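Local coordinates for protein alkyl hydroperoxide reductase AhpD (PDB 5DIK) that probably reduces alkyl hydroperoxides as a member of the carboxymuconolactone decarboxylase family, with a possible part in the antioxidative response of Legionella pneumophila, at residues 26-29 with 34-37; 58-63 with 74-79. All blocks are in the same frame, centred on the assembly; numbering follows the deposited sequence.

Overall arrangement
The subunit is all helical, and its two contacts illustrate two ways of joining helices that are close in sequence. Contact 1 lies at the turn from helix 12-30 into helix 32-46, its centre about 19 Å from the centre of the chain. Contact 2 pairs helix 53-66 with helix 70-82, its centre about 2 Å from the centre of the chain. They come in series along the chain: the centres of contacts 1 and 2 are 21 Å apart, and the nearest atoms of contacts 1 and 2 are about 10 Å apart. One is peripheral, the other buried beside the C69-C72 disulfide, yet neighbouring subunits of the six-chain assembly touch both.

Contact 1: 26-29 with 34-37; sequences KFRK and LMTG
M35 turns the middle of its chain, CG and SD, to F27, and its CB and terminal methyl to R28. Its CG lies 3.6 Å from F27 O and 3.8 Å from F27 CB, so both backbone and side chain of F27 receive it. The sulfur follows closely, M35 SD standing 3.8 Å from that same F27 CB. F27 begins by heading for the opposite helix, but its ring leads off from it, so the phenylalanine offers M35 mainly its root. The two segments flank the tight turn between two consecutive helices of the all-helical AhpD-like fold, where helix 12-30 gives way almost at once to helix 32-46. The exposed R28 reaches across to helix 32-46: bends at chi2 (-143°) and chi3 (76°) carry its guanidinium over M35, and the two side chains cross at roughly a right angle. One flat face of the guanidinium rests on M35 CB, which lies 3.9 Å from R28 CZ over the centre of the group. R28 NH1 is also 3.9 Å from M35 CE, because the methionine chain folds back at both chi2 and chi3. The polar end of the arginine is held by a hydrogen bond from NH2 to S39 OG, one turn further along helix 32-46. Towards the assembly, L113 of the second subunit packs on F27 and L106 of that subunit on M35.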
# COMPACT_ATOMS: atom_id res chain seq x y z
N LYS A 26 -20.40 -13.97 12.06
CA LYS A 26 -20.82 -14.79 10.94
C LYS A 26 -19.67 -15.61 10.36
O LYS A 26 -19.84 -16.79 10.06
CB LYS A 26 -21.48 -13.96 9.85
CG LYS A 26 -22.72 -13.19 10.31
CD LYS A 26 -23.16 -12.24 9.24
CE LYS A 26 -24.15 -11.20 9.74
NZ LYS A 26 -24.43 -10.24 8.66
N PHE A 27 -18.49 -14.99 10.19
CA PHE A 27 -17.32 -15.75 9.76
C PHE A 27 -16.97 -16.88 10.73
O PHE A 27 -16.59 -17.95 10.28
CB PHE A 27 -16.06 -14.86 9.65
CG PHE A 27 -16.10 -13.84 8.57
CD1 PHE A 27 -16.83 -14.02 7.42
CD2 PHE A 27 -15.30 -12.70 8.68
CE1 PHE A 27 -16.83 -13.07 6.40
CE2 PHE A 27 -15.31 -11.74 7.67
CZ PHE A 27 -16.07 -11.94 6.53
N ARG A 28 -17.06 -16.64 12.03
CA ARG A 28 -16.75 -17.69 13.03
C ARG A 28 -17.67 -18.89 12.85
O ARG A 28 -17.23 -20.04 12.98
CB ARG A 28 -16.82 -17.17 14.47
CG ARG A 28 -15.86 -16.03 14.77
CD ARG A 28 -15.26 -16.11 16.18
NE ARG A 28 -14.23 -17.15 16.25
CZ ARG A 28 -12.91 -16.94 16.18
NH1 ARG A 28 -12.39 -15.72 16.03
NH2 ARG A 28 -12.09 -17.99 16.26
N LYS A 29 -18.94 -18.62 12.55
CA LYS A 29 -19.92 -19.71 12.31
C LYS A 29 -19.72 -20.40 10.97
O LYS A 29 -19.75 -21.61 10.91
CB LYS A 29 -21.36 -19.19 12.44
CG LYS A 29 -21.94 -19.27 13.86
CD LYS A 29 -20.83 -19.28 14.91
CE LYS A 29 -21.29 -19.40 16.36
NZ LYS A 29 -20.07 -19.58 17.21
N LEU A 34 -10.96 -21.24 9.10
CA LEU A 34 -10.21 -20.02 8.77
C LEU A 34 -10.07 -19.17 10.01
O LEU A 34 -8.98 -18.74 10.35
CB LEU A 34 -10.94 -19.27 7.65
CG LEU A 34 -10.36 -18.10 6.87
CD1 LEU A 34 -10.26 -16.85 7.70
CD2 LEU A 34 -9.04 -18.43 6.20
N MET A 35 -11.18 -18.95 10.71
CA MET A 35 -11.15 -18.10 11.89
C MET A 35 -10.32 -18.69 13.04
O MET A 35 -9.66 -17.94 13.77
CB MET A 35 -12.56 -17.74 12.36
CG MET A 35 -13.34 -16.92 11.36
SD MET A 35 -12.47 -15.40 10.90
CE MET A 35 -12.73 -14.46 12.39
N THR A 36 -10.37 -20.00 13.22
CA THR A 36 -9.52 -20.68 14.19
C THR A 36 -8.03 -20.51 13.85
O THR A 36 -7.23 -20.22 14.72
CB THR A 36 -9.86 -22.18 14.28
OG1 THR A 36 -11.20 -22.29 14.75
CG2 THR A 36 -8.91 -22.90 15.25
N GLY A 37 -7.69 -20.68 12.58
CA GLY A 37 -6.30 -20.44 12.13
C GLY A 37 -5.85 -19.01 12.37
O GLY A 37 -4.79 -18.77 12.92

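Contact 2: 58-63 with 74-79; sequences LIAMAL and GFHSQT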
# COMPACT_ATOMS: atom_id res chain seq x y z
N LEU A 58 1.14 -1.55 20.97
CA LEU A 58 1.64 -0.31 20.44
C LEU A 58 2.18 -0.53 19.02
O LEU A 58 1.94 0.29 18.13
CB LEU A 58 2.69 0.31 21.37
CG LEU A 58 2.13 0.85 22.68
CD1 LEU A 58 3.24 1.18 23.65
CD2 LEU A 58 1.25 2.08 22.44
N ILE A 59 2.87 -1.64 18.80
CA ILE A 59 3.32 -2.01 17.46
C ILE A 59 2.13 -2.21 16.52
O ILE A 59 2.13 -1.68 15.40
CB ILE A 59 4.21 -3.26 17.48
CG1 ILE A 59 5.51 -2.94 18.23
CG2 ILE A 59 4.51 -3.77 16.07
CD1 ILE A 59 6.27 -4.20 18.63
N ALA A 60 1.10 -2.92 16.98
CA ALA A 60 -0.11 -3.13 16.17
C ALA A 60 -0.76 -1.79 15.81
O ALA A 60 -1.21 -1.63 14.69
CB ALA A 60 -1.10 -4.03 16.89
N MET A 61 -0.79 -0.85 16.75
CA MET A 61 -1.39 0.48 16.48
C MET A 61 -0.61 1.25 15.42
O MET A 61 -1.20 1.82 14.52
CB MET A 61 -1.49 1.31 17.75
CG MET A 61 -2.04 2.73 17.49
SD MET A 61 -3.67 2.73 16.70
CE MET A 61 -4.54 2.34 18.22
N ALA A 62 0.71 1.23 15.52
CA ALA A 62 1.55 1.82 14.48
C ALA A 62 1.27 1.25 13.10
O ALA A 62 1.12 2.01 12.13
CB ALA A 62 3.02 1.70 14.81
N LEU A 63 1.16 -0.07 13.02
CA LEU A 63 0.87 -0.77 11.78
C LEU A 63 -0.53 -0.44 11.25
O LEU A 63 -0.73 -0.28 10.05
CB LEU A 63 0.99 -2.30 11.99
CG LEU A 63 2.40 -2.82 12.15
CD1 LEU A 63 2.43 -4.22 12.75
CD2 LEU A 63 3.06 -2.86 10.81
N GLY A 74 -9.57 1.21 15.47
CA GLY A 74 -10.59 1.08 16.50
C GLY A 74 -10.33 -0.06 17.46
O GLY A 74 -10.31 0.14 18.67
N PHE A 75 -10.11 -1.25 16.93
CA PHE A 75 -9.85 -2.40 17.77
C PHE A 75 -8.60 -2.28 18.60
O PHE A 75 -8.62 -2.61 19.79
CB PHE A 75 -9.83 -3.72 16.98
CG PHE A 75 -11.19 -4.21 16.57
CD1 PHE A 75 -12.11 -4.69 17.53
CD2 PHE A 75 -11.57 -4.24 15.24
CE1 PHE A 75 -13.38 -5.14 17.15
CE2 PHE A 75 -12.84 -4.68 14.86
CZ PHE A 75 -13.74 -5.16 15.82
N HIS A 76 -7.48 -1.86 17.98
CA HIS A 76 -6.24 -1.75 18.73
C HIS A 76 -6.25 -0.61 19.76
O HIS A 76 -5.62 -0.76 20.81
CB HIS A 76 -5.04 -1.69 17.78
CG HIS A 76 -4.88 -2.95 16.99
ND1 HIS A 76 -4.73 -4.18 17.60
CD2 HIS A 76 -4.96 -3.19 15.67
CE1 HIS A 76 -4.68 -5.13 16.68
NE2 HIS A 76 -4.80 -4.55 15.50
N SER A 77 -6.99 0.46 19.49
CA SER A 77 -7.25 1.53 20.50
C SER A 77 -7.92 0.99 21.75
O SER A 77 -7.52 1.28 22.88
CB SER A 77 -8.18 2.59 19.91
OG SER A 77 -7.40 3.46 19.17
N GLN A 78 -8.96 0.22 21.52
CA GLN A 78 -9.73 -0.39 22.59
C GLN A 78 -8.86 -1.31 23.45
O GLN A 78 -8.88 -1.25 24.68
CB GLN A 78 -10.91 -1.12 21.95
CG GLN A 78 -11.88 -1.75 22.89
CD GLN A 78 -13.05 -2.35 22.13
OE1 GLN A 78 -12.86 -3.08 21.15
NE2 GLN A 78 -14.27 -2.03 22.57
N THR A 79 -8.06 -2.14 22.79
CA THR A 79 -7.13 -3.00 23.50
C THR A 79 -6.07 -2.19 24.28
O THR A 79 -5.71 -2.55 25.39
CB THR A 79 -6.47 -3.98 22.50
OG1 THR A 79 -7.50 -4.72 21.86
CG2 THR A 79 -5.57 -4.94 23.20
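An antiparallel pair of helices at the heart of the AhpD-like fold brings 58-63 against 74-79, their local axes 9.3 Å apart at 156°. E57, C69, C72 and H76 have the spacing of the AhpD peroxidase signature, E-X11-C-X2-C-X3-H, so the pair probably frames the redox site, with C69 and C72 here joined as a disulfide. A60 sets its methyl squarely on the imidazole of H76: A60 CB stands 3.7 Å from the centroid of the H76 ring and 12° off the normal, a CH-pi contact over the face. With its CG anti to the carbonyl carbon, H76 sends the ring across to the first helix. The ring's rotation is further restrained by a hydrogen bond between ND1 and E57 OE1, one turn ahead of M61. M61 works beside this pair in another manner. Its CG is anti to the backbone N (chi1 177°), and turns at the next two torsions bring the methyl in to touch the opposing backbone and S77. M61 CE lies 3.2 Å from S77 OG and 3.3 Å from S77 N, a close fit for a methyl. S77 OG itself is hydrogen-bonded to I73 O, within its own helix. M96 and Y99 of the fourth subunit pack on A60 and H76 respectively, while A112 of helix 102-120 and L90 of helix 87-99 cover M61. No hydrogen bond passes between the two segments, so methyl groups make the join, while the buried polar atoms H76 ND1 and S77 OG are satisfied just beyond them by E57 and I73.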